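DspB (Aggregatibacter actinomycetemcomitans, PDB 1YHT) hydrolyses terminal N-acetylhexosamine residues as a family 20 glycoside hydrolase and releases biofilms, probably by cleaving their polysaccharide matrix. Local coordinates at residues Asn48-His53 with Ile109-Glu114. Numbering follows the deposited sequence.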
# COMPACT_ATOMS: atom_id res chain seq x y z
N ASN A 48 -14.13 3.47 -5.88
CA ASN A 48 -14.68 2.98 -4.63
C ASN A 48 -13.72 2.64 -3.48
O ASN A 48 -14.20 2.19 -2.45
CB ASN A 48 -15.61 1.82 -4.90
CG ASN A 48 -14.99 0.83 -5.73
OD1 ASN A 48 -13.79 0.62 -5.63
ND2 ASN A 48 -15.76 0.24 -6.63
N PHE A 49 -12.42 2.91 -3.63
CA PHE A 49 -11.51 2.71 -2.51
C PHE A 49 -10.35 3.68 -2.44
O PHE A 49 -9.89 4.25 -3.44
CB PHE A 49 -11.04 1.24 -2.41
CG PHE A 49 -10.00 0.82 -3.41
CD1 PHE A 49 -8.66 1.10 -3.18
CD2 PHE A 49 -10.34 0.08 -4.53
CE1 PHE A 49 -7.66 0.65 -4.04
CE2 PHE A 49 -9.35 -0.40 -5.43
CZ PHE A 49 -8.03 -0.08 -5.22
N LEU A 50 -9.91 3.84 -1.19
CA LEU A 50 -8.67 4.55 -0.85
C LEU A 50 -7.80 3.57 -0.00
O LEU A 50 -8.16 3.23 1.14
CB LEU A 50 -8.99 5.82 -0.05
CG LEU A 50 -7.76 6.60 0.49
CD1 LEU A 50 -6.82 7.00 -0.59
CD2 LEU A 50 -8.26 7.88 1.18
N HIS A 51 -6.74 3.09 -0.63
CA HIS A 51 -5.70 2.25 -0.04
C HIS A 51 -4.67 3.15 0.62
O HIS A 51 -3.90 3.89 -0.04
CB HIS A 51 -5.18 1.34 -1.19
CG HIS A 51 -3.94 0.52 -0.90
ND1 HIS A 51 -3.35 -0.26 -1.88
CD2 HIS A 51 -3.16 0.40 0.21
CE1 HIS A 51 -2.26 -0.83 -1.39
NE2 HIS A 51 -2.10 -0.43 -0.14
N LEU A 52 -4.68 3.12 1.95
CA LEU A 52 -3.89 4.04 2.77
C LEU A 52 -2.62 3.40 3.22
O LEU A 52 -2.61 2.59 4.17
CB LEU A 52 -4.67 4.51 3.98
CG LEU A 52 -4.17 5.82 4.59
CD1 LEU A 52 -4.38 7.02 3.62
CD2 LEU A 52 -4.83 6.11 5.93
N HIS A 53 -1.53 3.79 2.54
CA HIS A 53 -0.18 3.29 2.85
C HIS A 53 0.44 4.23 3.87
O HIS A 53 1.17 5.14 3.50
CB HIS A 53 0.64 3.21 1.54
CG HIS A 53 1.98 2.53 1.69
ND1 HIS A 53 2.17 1.19 1.43
CD2 HIS A 53 3.18 3.02 2.06
CE1 HIS A 53 3.44 0.89 1.64
NE2 HIS A 53 4.08 1.99 2.02
N ILE A 109 -16.72 5.36 -0.26
CA ILE A 109 -15.31 5.01 -0.46
C ILE A 109 -14.79 4.16 0.71
O ILE A 109 -14.71 4.63 1.85
CB ILE A 109 -14.41 6.28 -0.69
CG1 ILE A 109 -15.00 7.16 -1.82
CG2 ILE A 109 -12.98 5.86 -0.99
CD1 ILE A 109 -15.28 6.42 -3.08
N GLU A 110 -14.50 2.92 0.39
CA GLU A 110 -13.82 2.00 1.28
C GLU A 110 -12.40 2.45 1.60
O GLU A 110 -11.66 2.91 0.73
CB GLU A 110 -13.72 0.62 0.62
CG GLU A 110 -13.21 -0.45 1.58
CD GLU A 110 -12.85 -1.77 0.94
OE1 GLU A 110 -12.90 -1.92 -0.29
OE2 GLU A 110 -12.51 -2.66 1.72
N LEU A 111 -12.03 2.36 2.87
CA LEU A 111 -10.65 2.63 3.33
C LEU A 111 -9.95 1.28 3.50
O LEU A 111 -10.44 0.42 4.22
CB LEU A 111 -10.69 3.38 4.64
CG LEU A 111 -11.43 4.75 4.58
CD1 LEU A 111 -11.36 5.51 5.94
CD2 LEU A 111 -10.83 5.61 3.50
N ILE A 112 -8.82 1.10 2.84
CA ILE A 112 -8.06 -0.11 2.97
C ILE A 112 -6.74 0.26 3.65
O ILE A 112 -5.83 0.78 3.01
CB ILE A 112 -7.84 -0.82 1.62
CG1 ILE A 112 -9.19 -1.03 0.91
CG2 ILE A 112 -6.99 -2.10 1.80
CD1 ILE A 112 -9.13 -1.59 -0.52
N PRO A 113 -6.62 -0.05 4.95
CA PRO A 113 -5.31 0.20 5.58
C PRO A 113 -4.26 -0.79 5.10
O PRO A 113 -4.60 -1.94 4.85
CB PRO A 113 -5.60 0.04 7.09
CG PRO A 113 -6.66 -1.09 7.13
CD PRO A 113 -7.58 -0.65 5.91
N GLU A 114 -3.00 -0.33 5.00
CA GLU A 114 -1.86 -1.18 4.70
C GLU A 114 -0.85 -1.09 5.81
O GLU A 114 -0.22 -0.04 6.02
CB GLU A 114 -1.14 -0.83 3.36
CG GLU A 114 -0.03 -1.84 3.02
CD GLU A 114 0.82 -1.54 1.80
OE1 GLU A 114 0.46 -0.67 0.97
OE2 GLU A 114 1.90 -2.18 1.71
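E114 OE1 accepts two histidine hydrogen bonds toward the C-terminal ends of the paired parallel strands 49-53 and 110-117 in the TIM-barrel fold of family 20 glycoside hydrolases. H51 NE2 donates to E114 OE1 at 2.8 Å. H53 ND1 donates to E114 OE1 at 2.6 Å. The two nitrogens come from opposite faces of the carboxylate plane. E114 OE1 lies nearly in the plane of the H53 ring, and the ring and carboxylate planes are 76° apart. Each histidine has CG anti to its backbone N (chi1 170° for H51, -172° for H53), and the glutamate chain is extended, which brings the three groups together on one face of the sheet. Toward the N-terminal ends, on the same face, I112 CD1 lies 3.8 Å from F49 CD1. On the other face, L111 CD2 packs 4.0 Å from L50 CB, and helix 32-44 covers L50 and I109. The backbone ladder runs E110 N to N48 O, L50 N to E110 O, I112 N to L50 O, L52 N to I112 O and E114 N to L52 O. H51 ND1 is hydrogen-bonded to Y272 OH, and H179 stacks on the H51 ring. H53 NE2 is hydrogen-bonded to D56 OD2, and the other carboxylate oxygen, E114 OE2, to W216 NE1.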